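Local coordinates for protein nitrite oxidoreductase subunit B (Kuenenia stuttgartiensis, PDB 7B04) that probably carries electrons through its four iron–sulfur clusters in a complex that oxidises nitrite to nitrate, at residues L9-E14 / G113-E118; G70-W75 / Y132-K137; Q25-F30 / G270-N275; G145-K150 / R166-L171. One frame throughout, in Å; residues are numbered along the deposited sequence.

Contact 1 (L9-E14 / G113-E118)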
loop_
_atom_site.group_PDB
_atom_site.type_symbol
_atom_site.label_atom_id
_atom_site.label_comp_id
_atom_site.label_asym_id
_atom_site.label_seq_id
_atom_site.Cartn_x
_atom_site.Cartn_y
_atom_site.Cartn_z
ATOM N N LEU A 9 35.377 7.689 -5.419
ATOM C CA LEU A 9 36.254 8.369 -4.480
ATOM C C LEU A 9 37.311 9.207 -5.176
ATOM O O LEU A 9 37.939 10.050 -4.528
ATOM C CB LEU A 9 36.949 7.354 -3.572
ATOM C CG LEU A 9 36.076 6.411 -2.753
ATOM C CD1 LEU A 9 36.947 5.543 -1.863
ATOM C CD2 LEU A 9 35.086 7.206 -1.925
ATOM N N GLY A 10 37.516 9.006 -6.476
ATOM C CA GLY A 10 38.553 9.750 -7.165
ATOM C C GLY A 10 39.929 9.422 -6.638
ATOM O O GLY A 10 40.838 10.257 -6.706
ATOM N N ARG A 11 40.098 8.217 -6.104
ATOM C CA ARG A 11 41.302 7.823 -5.394
ATOM C C ARG A 11 41.540 6.349 -5.687
ATOM O O ARG A 11 40.667 5.656 -6.211
ATOM C CB ARG A 11 41.137 8.125 -3.890
ATOM C CG ARG A 11 41.959 7.297 -2.903
ATOM C CD ARG A 11 41.972 7.917 -1.510
ATOM N NE ARG A 11 40.721 7.713 -0.782
ATOM C CZ ARG A 11 40.383 6.577 -0.178
ATOM N NH1 ARG A 11 41.196 5.530 -0.219
ATOM N NH2 ARG A 11 39.228 6.487 0.467
ATOM N N ARG A 12 42.744 5.878 -5.392
ATOM C CA ARG A 12 43.052 4.459 -5.459
ATOM C C ARG A 12 42.800 3.838 -4.089
ATOM O O ARG A 12 43.179 4.410 -3.062
ATOM C CB ARG A 12 44.483 4.228 -5.954
ATOM C CG ARG A 12 44.525 4.302 -7.476
ATOM C CD ARG A 12 45.923 4.247 -8.054
ATOM N NE ARG A 12 46.537 2.935 -7.887
ATOM C CZ ARG A 12 46.292 1.884 -8.665
ATOM N NH1 ARG A 12 45.435 1.979 -9.675
ATOM N NH2 ARG A 12 46.904 0.734 -8.428
ATOM N N MET A 13 42.196 2.652 -4.089
ATOM C CA MET A 13 41.598 2.037 -2.914
ATOM C C MET A 13 42.242 0.690 -2.623
ATOM O O MET A 13 42.833 0.059 -3.501
ATOM C CB MET A 13 40.094 1.859 -3.132
ATOM C CG MET A 13 39.325 1.390 -1.922
ATOM S SD MET A 13 37.905 0.461 -2.509
ATOM C CE MET A 13 37.137 1.736 -3.433
ATOM N N GLU A 14 42.121 0.247 -1.374
ATOM C CA GLU A 14 42.665 -1.040 -0.953
ATOM C C GLU A 14 41.593 -2.116 -1.082
ATOM O O GLU A 14 40.518 -2.005 -0.481
ATOM C CB GLU A 14 43.178 -0.974 0.482
ATOM C CG GLU A 14 43.824 -2.274 0.964
ATOM C CD GLU A 14 45.260 -2.426 0.474
ATOM O OE1 GLU A 14 45.719 -3.575 0.299
ATOM O OE2 GLU A 14 45.938 -1.392 0.290
ATOM N N GLY A 113 38.993 9.984 3.212
ATOM C CA GLY A 113 38.652 9.132 4.328
ATOM C C GLY A 113 38.860 7.665 4.007
ATOM O O GLY A 113 39.032 7.270 2.854
ATOM N N ASP A 114 38.837 6.851 5.055
ATOM C CA ASP A 114 39.107 5.426 4.927
ATOM C C ASP A 114 37.835 4.653 4.607
ATOM O O ASP A 114 36.779 4.892 5.198
ATOM C CB ASP A 114 39.730 4.879 6.213
ATOM C CG ASP A 114 41.051 5.536 6.549
ATOM O OD1 ASP A 114 41.690 6.096 5.633
ATOM O OD2 ASP A 114 41.449 5.492 7.731
ATOM N N THR A 115 37.946 3.734 3.652
ATOM C CA THR A 115 36.861 2.830 3.317
ATOM C C THR A 115 36.765 1.722 4.363
ATOM O O THR A 115 37.631 1.572 5.230
ATOM C CB THR A 115 37.067 2.230 1.927
ATOM O OG1 THR A 115 38.120 1.259 1.975
ATOM C CG2 THR A 115 37.438 3.315 0.933
ATOM N N ILE A 116 35.683 0.943 4.283
ATOM C CA ILE A 116 35.505 -0.173 5.208
ATOM C C ILE A 116 36.666 -1.154 5.107
ATOM O O ILE A 116 37.020 -1.816 6.090
ATOM C CB ILE A 116 34.152 -0.870 4.957
ATOM C CG1 ILE A 116 34.092 -1.446 3.541
ATOM C CG2 ILE A 116 33.004 0.099 5.190
ATOM C CD1 ILE A 116 33.003 -2.479 3.350
ATOM N N PHE A 117 37.278 -1.263 3.925
ATOM C CA PHE A 117 38.456 -2.109 3.774
ATOM C C PHE A 117 39.673 -1.478 4.439
ATOM O O PHE A 117 40.436 -2.163 5.132
ATOM C CB PHE A 117 38.722 -2.375 2.293
ATOM C CG PHE A 117 37.502 -2.801 1.526
ATOM C CD1 PHE A 117 37.040 -4.104 1.602
ATOM C CD2 PHE A 117 36.817 -1.896 0.732
ATOM C CE1 PHE A 117 35.916 -4.499 0.898
ATOM C CE2 PHE A 117 35.694 -2.283 0.026
ATOM C CZ PHE A 117 35.242 -3.586 0.110
ATOM N N GLU A 118 39.872 -0.173 4.236
ATOM C CA GLU A 118 41.051 0.496 4.772
ATOM C C GLU A 118 40.959 0.721 6.276
ATOM O O GLU A 118 41.992 0.742 6.955
ATOM C CB GLU A 118 41.267 1.827 4.047
ATOM C CG GLU A 118 41.420 1.678 2.540
ATOM C CD GLU A 118 41.321 3.000 1.805
ATOM O OE1 GLU A 118 40.994 4.020 2.448
ATOM O OE2 GLU A 118 41.570 3.018 0.581
#
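R11 has CG anti to its backbone N (chi1 155°) and E118 has CG anti to its carbonyl carbon (chi1 -58°); the two side chains then reach toward each other, tip to tip. The contact sets a short edge strand against the start of a helix, whose first turn carries a capping box formed by T115 and E118. OG1 of T115 accepts from E118 N at 3.2 Å and, weakly, from F117 N, while T115 N gives its hydrogen to E118 OE1 at 3.3 Å, from above the carboxylate plane. OE2 of E118 takes R11 NH1 on its syn side at 2.7 Å, in the guanidinium plane, to make a salt bridge, and E14 N reaches OE2 by a weak bond. The helix cap and the salt bridge thus share one carboxylate. R11 NE is also bound to the carbonyl of Y111, in strand 110-111. At the beginning of the strand, G10 and R11 form a G1 beta bulge opposite N6 of strand 3-6. Apolar contacts complete the junction: CG2 of T115 touches CD1 of L9 at 3.6 Å and CG of M13, and the sulfur of M13 makes an oblique Met-aromatic contact with F117, SD lying 4.2 Å from CD2.

Contact 2 (G70-W75 / Y132-K137)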
loop_
_atom_site.group_PDB
_atom_site.type_symbol
_atom_site.label_atom_id
_atom_site.label_comp_id
_atom_site.label_asym_id
_atom_site.label_seq_id
_atom_site.Cartn_x
_atom_site.Cartn_y
_atom_site.Cartn_z
ATOM N N GLY A 70 14.942 2.269 8.076
ATOM C CA GLY A 70 15.924 1.347 7.532
ATOM C C GLY A 70 15.570 -0.124 7.634
ATOM O O GLY A 70 14.832 -0.530 8.538
ATOM N N PHE A 71 16.113 -0.932 6.727
ATOM C CA PHE A 71 16.008 -2.389 6.789
ATOM C C PHE A 71 17.364 -2.981 6.439
ATOM O O PHE A 71 17.789 -2.898 5.268
ATOM C CB PHE A 71 14.946 -2.939 5.847
ATOM C CG PHE A 71 14.947 -4.442 5.752
ATOM C CD1 PHE A 71 14.438 -5.211 6.785
ATOM C CD2 PHE A 71 15.494 -5.086 4.653
ATOM C CE1 PHE A 71 14.450 -6.596 6.710
ATOM C CE2 PHE A 71 15.508 -6.471 4.578
ATOM C CZ PHE A 71 14.986 -7.223 5.607
ATOM N N PRO A 72 18.083 -3.578 7.400
ATOM C CA PRO A 72 17.696 -3.786 8.800
ATOM C C PRO A 72 17.685 -2.470 9.566
ATOM O O PRO A 72 18.198 -1.467 9.055
ATOM C CB PRO A 72 18.797 -4.727 9.326
ATOM C CG PRO A 72 19.484 -5.257 8.088
ATOM C CD PRO A 72 19.422 -4.121 7.142
ATOM N N GLN A 73 17.131 -2.486 10.772
ATOM C CA GLN A 73 16.910 -1.249 11.518
ATOM C C GLN A 73 18.213 -0.489 11.751
ATOM O O GLN A 73 19.175 -1.026 12.316
ATOM C CB GLN A 73 16.232 -1.577 12.844
ATOM C CG GLN A 73 15.084 -2.564 12.680
ATOM C CD GLN A 73 14.610 -3.154 13.987
ATOM O OE1 GLN A 73 15.096 -2.794 15.059
ATOM N NE2 GLN A 73 13.654 -4.070 13.906
ATOM N N SER A 74 18.225 0.769 11.318
ATOM C CA SER A 74 19.349 1.686 11.512
ATOM C C SER A 74 20.642 1.131 10.915
ATOM O O SER A 74 21.722 1.246 11.498
ATOM C CB SER A 74 19.526 2.013 12.993
ATOM O OG SER A 74 18.432 2.761 13.483
ATOM N N TRP A 75 20.536 0.546 9.719
ATOM C CA TRP A 75 21.695 -0.080 9.086
ATOM C C TRP A 75 22.762 0.936 8.678
ATOM O O TRP A 75 23.961 0.660 8.798
ATOM C CB TRP A 75 21.246 -0.882 7.863
ATOM C CG TRP A 75 20.780 0.003 6.756
ATOM C CD1 TRP A 75 19.523 0.505 6.580
ATOM C CD2 TRP A 75 21.571 0.514 5.678
ATOM N NE1 TRP A 75 19.480 1.287 5.452
ATOM C CE2 TRP A 75 20.726 1.310 4.881
ATOM C CE3 TRP A 75 22.912 0.373 5.308
ATOM C CZ2 TRP A 75 21.177 1.960 3.736
ATOM C CZ3 TRP A 75 23.357 1.019 4.170
ATOM C CH2 TRP A 75 22.492 1.802 3.396
ATOM N N TYR A 132 29.264 -5.839 10.841
ATOM C CA TYR A 132 28.542 -6.501 11.915
ATOM C C TYR A 132 27.489 -7.401 11.291
ATOM O O TYR A 132 27.070 -7.197 10.149
ATOM C CB TYR A 132 27.896 -5.491 12.872
ATOM C CG TYR A 132 26.697 -4.769 12.291
ATOM C CD1 TYR A 132 26.858 -3.640 11.500
ATOM C CD2 TYR A 132 25.404 -5.217 12.538
ATOM C CE1 TYR A 132 25.767 -2.978 10.969
ATOM C CE2 TYR A 132 24.307 -4.563 12.008
ATOM C CZ TYR A 132 24.495 -3.445 11.225
ATOM O OH TYR A 132 23.405 -2.790 10.696
ATOM N N ILE A 133 27.063 -8.400 12.058
ATOM C CA ILE A 133 25.975 -9.286 11.656
ATOM C C ILE A 133 24.700 -8.767 12.316
ATOM O O ILE A 133 24.605 -8.789 13.553
ATOM C CB ILE A 133 26.249 -10.742 12.050
ATOM C CG1 ILE A 133 27.435 -11.295 11.259
ATOM C CG2 ILE A 133 25.013 -11.596 11.815
ATOM C CD1 ILE A 133 27.897 -12.657 11.728
ATOM N N PRO A 134 23.720 -8.287 11.554
ATOM C CA PRO A 134 22.459 -7.858 12.167
ATOM C C PRO A 134 21.753 -9.032 12.825
ATOM O O PRO A 134 21.569 -10.090 12.218
ATOM C CB PRO A 134 21.657 -7.302 10.984
ATOM C CG PRO A 134 22.679 -6.987 9.939
ATOM C CD PRO A 134 23.752 -8.019 10.106
ATOM N N GLU A 135 21.365 -8.839 14.081
ATOM C CA GLU A 135 20.671 -9.888 14.808
ATOM C C GLU A 135 19.283 -10.086 14.205
ATOM O O GLU A 135 18.744 -9.208 13.528
ATOM C CB GLU A 135 20.582 -9.521 16.292
ATOM C CG GLU A 135 19.976 -10.578 17.203
ATOM C CD GLU A 135 20.173 -10.260 18.673
ATOM O OE1 GLU A 135 21.013 -9.388 18.986
ATOM O OE2 GLU A 135 19.485 -10.874 19.514
ATOM N N ASP A 136 18.710 -11.272 14.443
ATOM C CA ASP A 136 17.409 -11.592 13.860
ATOM C C ASP A 136 16.354 -10.565 14.248
ATOM O O ASP A 136 15.414 -10.320 13.482
ATOM C CB ASP A 136 16.972 -13.000 14.277
ATOM C CG ASP A 136 16.877 -13.169 15.785
ATOM O OD1 ASP A 136 17.244 -12.232 16.525
ATOM O OD2 ASP A 136 16.435 -14.248 16.233
ATOM N N LYS A 137 16.496 -9.950 15.424
ATOM C CA LYS A 137 15.564 -8.917 15.851
ATOM C C LYS A 137 15.770 -7.606 15.104
ATOM O O LYS A 137 14.858 -6.772 15.084
ATOM C CB LYS A 137 15.678 -8.707 17.360
ATOM C CG LYS A 137 15.030 -9.832 18.146
ATOM C CD LYS A 137 15.214 -9.696 19.644
ATOM C CE LYS A 137 14.477 -10.817 20.364
ATOM N NZ LYS A 137 14.790 -10.873 21.818
HETATM O O HOH W 1 21.048 -3.623 12.049
HETATM O O HOH W 2 14.777 -4.627 17.428
#
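Y132, P72 and P134 give up the most surface here, where two loops without regular structure are joined by two prolines, a phenol and two waters. The proline rings cross obliquely, with CG of P72 lying 4.1 Å from CG of P134. P72 follows a cis peptide bond and opens a type II turn to W75, which leads into helix 75-81. The OH of Y132 ends 3.6 Å from CA of W75. That hydroxyl donates to a water at 2.8 Å, and the water in turn donates to Q73 O, so the phenol is tied to the turn indirectly. A second water donates both to Q73 OE1, at 3.0 Å, and to K137 O. The amide nitrogen of Q73 is bound instead to the carbonyl of R140, and the indole NH of W75 goes to E64. K221 and K78 lie against the Y132 ring in cation-pi contacts, and M945 and P1121 of subunit A and R301 of subunit C also pack on these loops. The proline contact is apolar, while the hydrogen bonds linking the segments run through water, so hydration probably helps to fix how the two loops lie together.

Contact 3 (Q25-F30 / G270-N275)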
loop_
_atom_site.group_PDB
_atom_site.type_symbol
_atom_site.label_atom_id
_atom_site.label_comp_id
_atom_site.label_asym_id
_atom_site.label_seq_id
_atom_site.Cartn_x
_atom_site.Cartn_y
_atom_site.Cartn_z
ATOM N N GLN A 25 28.651 -2.570 -16.924
ATOM C CA GLN A 25 28.196 -2.804 -15.559
ATOM C C GLN A 25 26.693 -2.598 -15.451
ATOM O O GLN A 25 26.174 -1.546 -15.842
ATOM C CB GLN A 25 28.914 -1.875 -14.576
ATOM C CG GLN A 25 28.398 -1.972 -13.149
ATOM C CD GLN A 25 28.764 -3.287 -12.484
ATOM O OE1 GLN A 25 29.880 -3.784 -12.635
ATOM N NE2 GLN A 25 27.822 -3.856 -11.742
ATOM N N PHE A 26 26.006 -3.602 -14.906
ATOM C CA PHE A 26 24.590 -3.484 -14.577
ATOM C C PHE A 26 24.375 -2.295 -13.656
ATOM O O PHE A 26 24.922 -2.247 -12.550
ATOM C CB PHE A 26 24.095 -4.777 -13.919
ATOM C CG PHE A 26 22.697 -4.696 -13.369
ATOM C CD1 PHE A 26 22.468 -4.314 -12.055
ATOM C CD2 PHE A 26 21.611 -5.009 -14.162
ATOM C CE1 PHE A 26 21.182 -4.241 -11.552
ATOM C CE2 PHE A 26 20.328 -4.941 -13.659
ATOM C CZ PHE A 26 20.111 -4.555 -12.358
ATOM N N ALA A 27 23.574 -1.337 -14.110
ATOM C CA ALA A 27 23.390 -0.098 -13.375
ATOM C C ALA A 27 21.977 0.413 -13.601
ATOM O O ALA A 27 21.291 0.014 -14.546
ATOM C CB ALA A 27 24.419 0.960 -13.790
ATOM N N ALA A 28 21.550 1.307 -12.713
ATOM C CA ALA A 28 20.215 1.878 -12.792
ATOM C C ALA A 28 20.226 3.260 -12.158
ATOM O O ALA A 28 21.078 3.578 -11.324
ATOM C CB ALA A 28 19.177 0.979 -12.109
ATOM N N VAL A 29 19.260 4.079 -12.566
ATOM C CA VAL A 29 19.096 5.435 -12.056
ATOM C C VAL A 29 17.730 5.534 -11.396
ATOM O O VAL A 29 16.713 5.211 -12.018
ATOM C CB VAL A 29 19.235 6.480 -13.178
ATOM C CG1 VAL A 29 18.803 7.852 -12.686
ATOM C CG2 VAL A 29 20.664 6.510 -13.698
ATOM N N PHE A 30 17.706 5.992 -10.146
ATOM C CA PHE A 30 16.472 6.145 -9.383
ATOM C C PHE A 30 16.208 7.632 -9.184
ATOM O O PHE A 30 17.026 8.333 -8.577
ATOM C CB PHE A 30 16.557 5.448 -8.022
ATOM C CG PHE A 30 16.648 3.942 -8.089
ATOM C CD1 PHE A 30 16.777 3.277 -9.295
ATOM C CD2 PHE A 30 16.603 3.192 -6.925
ATOM C CE1 PHE A 30 16.862 1.901 -9.337
ATOM C CE2 PHE A 30 16.686 1.816 -6.962
ATOM C CZ PHE A 30 16.814 1.170 -8.170
ATOM N N GLY A 270 19.708 -0.308 -16.950
ATOM C CA GLY A 270 20.474 -0.585 -18.147
ATOM C C GLY A 270 21.885 -1.030 -17.822
ATOM O O GLY A 270 22.094 -1.814 -16.892
ATOM N N PHE A 271 22.862 -0.545 -18.585
ATOM C CA PHE A 271 24.260 -0.843 -18.318
ATOM C C PHE A 271 25.090 0.427 -18.432
ATOM O O PHE A 271 24.758 1.338 -19.197
ATOM C CB PHE A 271 24.799 -1.908 -19.280
ATOM C CG PHE A 271 24.050 -3.205 -19.221
ATOM C CD1 PHE A 271 24.267 -4.099 -18.185
ATOM C CD2 PHE A 271 23.123 -3.529 -20.196
ATOM C CE1 PHE A 271 23.576 -5.295 -18.128
ATOM C CE2 PHE A 271 22.430 -4.721 -20.146
ATOM C CZ PHE A 271 22.657 -5.606 -19.111
ATOM N N LEU A 272 26.173 0.478 -17.661
ATOM C CA LEU A 272 27.154 1.557 -17.763
ATOM C C LEU A 272 28.106 1.244 -18.910
ATOM O O LEU A 272 29.014 0.420 -18.775
ATOM C CB LEU A 272 27.905 1.728 -16.449
ATOM C CG LEU A 272 27.364 2.811 -15.514
ATOM C CD1 LEU A 272 28.130 2.823 -14.200
ATOM C CD2 LEU A 272 27.426 4.171 -16.187
ATOM N N ASP A 273 27.899 1.897 -20.047
ATOM C CA ASP A 273 28.789 1.764 -21.189
ATOM C C ASP A 273 29.895 2.815 -21.115
ATOM O O ASP A 273 30.030 3.550 -20.133
ATOM C CB ASP A 273 28.008 1.898 -22.496
ATOM C CG ASP A 273 27.029 0.765 -22.717
ATOM O OD1 ASP A 273 27.309 -0.367 -22.271
ATOM O OD2 ASP A 273 25.979 1.011 -23.346
ATOM N N ASP A 274 30.704 2.881 -22.168
ATOM C CA ASP A 274 31.493 4.059 -22.493
ATOM C C ASP A 274 30.762 4.928 -23.506
ATOM O O ASP A 274 31.307 5.931 -23.977
ATOM C CB ASP A 274 32.870 3.644 -23.026
ATOM C CG ASP A 274 33.863 4.793 -23.042
ATOM O OD1 ASP A 274 34.230 5.283 -21.954
ATOM O OD2 ASP A 274 34.278 5.203 -24.148
ATOM N N ASN A 275 29.533 4.544 -23.847
ATOM C CA ASN A 275 28.719 5.233 -24.838
ATOM C C ASN A 275 27.995 6.409 -24.198
ATOM O O ASN A 275 27.254 6.209 -23.228
ATOM C CB ASN A 275 27.707 4.261 -25.426
ATOM C CG ASN A 275 27.079 4.758 -26.706
ATOM O OD1 ASN A 275 27.335 5.876 -27.148
ATOM N ND2 ASN A 275 26.246 3.921 -27.314
#
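G270 pairs with A27 where strand 267-272, outermost in this chain's mixed sheet, joins strand 25-31 of the 4Fe-4S ferredoxin-type region. Two bonds make this an antiparallel hydrogen-bonded pair: G270 N to A27 O at 2.9 Å, almost straight at 173°, and A27 N back to G270 O at 3.2 Å, the donor standing above that carbonyl's plane. Next comes F271, a non-hydrogen-bonded partner of F26. CD1 of its ring comes 3.7 Å from CA of F26, while the carbonyl carbon of Q25 sits at the ring's edge. The two phenyl rings point to the same face of the sheet, where I242 of helix 239-242 packs against both. On this face F26 also lies close to T256, a residue of a [4Fe-4S] site. The CA of F271 makes a C-H...O contact with Q25 O, at 3.2 Å. L272 closes the pairing, its N giving a 2.7 Å bond to the same Q25 oxygen. Its side chain turns to the other face, CG lying 3.9 Å from CB of A27, against I284 and T281 of helix 279-286. The amide of Q25 is bound elsewhere, OE1 to K194 and NE2 to the carbonyl of G199. Main-chain bonds therefore set the register, while the F26-F271 and A27-L272 contacts are apolar and pack on the two faces of the sheet.

Contact 4 (G145-K150 / R166-L171)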
loop_
_atom_site.group_PDB
_atom_site.type_symbol
_atom_site.label_atom_id
_atom_site.label_comp_id
_atom_site.label_asym_id
_atom_site.label_seq_id
_atom_site.Cartn_x
_atom_site.Cartn_y
_atom_site.Cartn_z
ATOM N N GLY A 145 10.335 3.023 10.724
ATOM C CA GLY A 145 10.380 4.462 10.544
ATOM C C GLY A 145 9.666 4.978 9.315
ATOM O O GLY A 145 10.099 5.978 8.733
ATOM N N GLU A 146 8.585 4.320 8.899
ATOM C CA GLU A 146 7.822 4.774 7.741
ATOM C C GLU A 146 7.270 6.176 7.965
ATOM O O GLU A 146 6.651 6.459 8.995
ATOM C CB GLU A 146 6.680 3.805 7.442
ATOM C CG GLU A 146 5.852 4.199 6.228
ATOM C CD GLU A 146 4.631 3.324 6.042
ATOM O OE1 GLU A 146 4.384 2.455 6.905
ATOM O OE2 GLU A 146 3.920 3.500 5.031
ATOM N N ASP A 147 7.494 7.053 6.982
ATOM C CA ASP A 147 6.919 8.400 6.959
ATOM C C ASP A 147 7.212 9.171 8.244
ATOM O O ASP A 147 6.423 10.016 8.673
ATOM C CB ASP A 147 5.413 8.349 6.692
ATOM C CG ASP A 147 5.086 7.829 5.306
ATOM O OD1 ASP A 147 5.943 7.955 4.406
ATOM O OD2 ASP A 147 3.972 7.297 5.116
ATOM N N THR A 148 8.352 8.885 8.865
ATOM C CA THR A 148 8.787 9.581 10.068
ATOM C C THR A 148 9.730 10.705 9.659
ATOM O O THR A 148 10.794 10.450 9.087
ATOM C CB THR A 148 9.475 8.622 11.039
ATOM O OG1 THR A 148 8.614 7.507 11.305
ATOM C CG2 THR A 148 9.800 9.328 12.347
ATOM N N ALA A 149 9.339 11.940 9.952
ATOM C CA ALA A 149 10.075 13.113 9.505
ATOM C C ALA A 149 10.996 13.632 10.601
ATOM O O ALA A 149 10.763 13.417 11.792
ATOM C CB ALA A 149 9.113 14.222 9.072
ATOM N N LYS A 150 12.059 14.312 10.179
ATOM C CA LYS A 150 12.896 15.086 11.083
ATOM C C LYS A 150 12.288 16.475 11.233
ATOM O O LYS A 150 11.901 17.096 10.239
ATOM C CB LYS A 150 14.327 15.178 10.552
ATOM C CG LYS A 150 15.316 15.804 11.520
ATOM C CD LYS A 150 15.643 17.234 11.123
ATOM C CE LYS A 150 16.770 17.798 11.971
ATOM N NZ LYS A 150 16.364 17.964 13.394
ATOM N N ARG A 166 10.726 20.482 8.195
ATOM C CA ARG A 166 10.203 19.158 8.508
ATOM C C ARG A 166 10.263 18.330 7.231
ATOM O O ARG A 166 9.599 18.663 6.244
ATOM C CB ARG A 166 8.772 19.252 9.041
ATOM C CG ARG A 166 8.244 17.989 9.707
ATOM C CD ARG A 166 6.897 18.259 10.362
ATOM N NE ARG A 166 7.006 19.214 11.462
ATOM C CZ ARG A 166 5.968 19.708 12.130
ATOM N NH1 ARG A 166 4.734 19.372 11.782
ATOM N NH2 ARG A 166 6.163 20.567 13.121
ATOM N N TRP A 167 11.050 17.255 7.245
ATOM C CA TRP A 167 11.374 16.585 5.995
ATOM C C TRP A 167 11.577 15.093 6.199
ATOM O O TRP A 167 11.900 14.626 7.295
ATOM C CB TRP A 167 12.642 17.181 5.373
ATOM C CG TRP A 167 13.865 16.934 6.208
ATOM C CD1 TRP A 167 14.330 17.711 7.229
ATOM C CD2 TRP A 167 14.771 15.827 6.105
ATOM N NE1 TRP A 167 15.470 17.161 7.763
ATOM C CE2 TRP A 167 15.761 16.003 7.090
ATOM C CE3 TRP A 167 14.841 14.706 5.270
ATOM C CZ2 TRP A 167 16.810 15.103 7.265
ATOM C CZ3 TRP A 167 15.883 13.814 5.446
ATOM C CH2 TRP A 167 16.853 14.017 6.435
ATOM N N PHE A 168 11.387 14.357 5.107
ATOM C CA PHE A 168 11.709 12.942 4.983
ATOM C C PHE A 168 11.598 12.565 3.514
ATOM O O PHE A 168 10.800 13.149 2.775
ATOM C CB PHE A 168 10.792 12.058 5.844
ATOM C CG PHE A 168 9.418 11.846 5.266
ATOM C CD1 PHE A 168 9.085 10.647 4.659
ATOM C CD2 PHE A 168 8.455 12.833 5.350
ATOM C CE1 PHE A 168 7.822 10.438 4.143
ATOM C CE2 PHE A 168 7.189 12.634 4.828
ATOM C CZ PHE A 168 6.874 11.435 4.221
ATOM N N PHE A 169 12.415 11.601 3.095
ATOM C CA PHE A 169 12.408 11.138 1.715
ATOM C C PHE A 169 12.606 9.630 1.707
ATOM O O PHE A 169 12.862 9.008 2.741
ATOM C CB PHE A 169 13.478 11.844 0.864
ATOM C CG PHE A 169 14.894 11.478 1.221
ATOM C CD1 PHE A 169 15.573 12.168 2.210
ATOM C CD2 PHE A 169 15.553 10.457 0.551
ATOM C CE1 PHE A 169 16.877 11.840 2.537
ATOM C CE2 PHE A 169 16.855 10.123 0.874
ATOM C CZ PHE A 169 17.518 10.817 1.868
ATOM N N TYR A 170 12.486 9.043 0.521
ATOM C CA TYR A 170 12.447 7.597 0.357
ATOM C C TYR A 170 13.718 7.117 -0.328
ATOM O O TYR A 170 14.146 7.699 -1.330
ATOM C CB TYR A 170 11.215 7.175 -0.444
ATOM C CG TYR A 170 9.909 7.565 0.206
ATOM C CD1 TYR A 170 9.655 7.255 1.535
ATOM C CD2 TYR A 170 8.929 8.244 -0.508
ATOM C CE1 TYR A 170 8.464 7.609 2.137
ATOM C CE2 TYR A 170 7.732 8.602 0.085
ATOM C CZ TYR A 170 7.506 8.281 1.408
ATOM O OH TYR A 170 6.321 8.629 2.008
ATOM N N LEU A 171 14.314 6.058 0.213
ATOM C CA LEU A 171 15.512 5.451 -0.354
ATOM C C LEU A 171 15.179 4.034 -0.795
ATOM O O LEU A 171 14.755 3.209 0.020
ATOM C CB LEU A 171 16.656 5.447 0.662
ATOM C CG LEU A 171 18.023 4.977 0.167
ATOM C CD1 LEU A 171 18.488 5.811 -1.016
ATOM C CD2 LEU A 171 19.032 5.037 1.301
#
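W167, F168 and Y170 present three flat groups to the loop 145-150, each met differently. On one face of the W167 indole lies CB of K150, 3.5 Å above the plane and displaced toward the rim, with CD of the same lysine 3.4 Å from NE1. One face of the F168 ring carries the carbonyl carbon of D147, again off-centre, and CB of A149 approaches CD2 obliquely at 4.0 Å. The Y170 ring is met at its edge, where D147 OD1 lies near the ring plane and accepts from the hydroxyl at 2.5 Å, on the syn side of the carboxylate. The carboxylate and phenol planes are turned 56° apart. K150 and W167 form a single antiparallel bridge: K150 N binds W167 O at 2.9 Å and W167 N returns to K150 O at 3.1 Å. CA of R166 adds a C-H...O contact to that same K150 oxygen, while its guanidinium pairs with E157. The other carboxylate oxygen of D147 forms a salt bridge with R919 of subunit A, which E146 also engages, so the type II turn 145-148 sits at the interface between subunits, and the Y170 bond probably helps to orient the D147 carboxylate. Past the bridge the chain becomes strand 169-173, which pairs antiparallel with strand 62-66, where F168 and Y170 pack on T65. F169 leans on helix 313-320, through Y315, L316 and M319, and Y315 also meets the W167 indole.

Overall arrangement
The four contacts lie round the iron–sulfur clusters. F117 in contact 1 and W75 in contact 2 approach the same [4Fe-4S] cluster, the one bound by C178 and C218, their side chains about 7 and 8 Å from it; P134 in contact 2 is about 12 Å from the [3Fe-4S] cluster. F26 in contact 3 is about 5 Å from a second [4Fe-4S] cluster, and Y170 in contact 4 about 6 Å from a third. Contacts 2 and 4 come nearest each other, about 4 Å between nearest atoms though their centres are 19 Å apart, and both meet subunit A. Contact 3 lies deepest in the chain, spanning a chain interval that includes contacts 2 and 4.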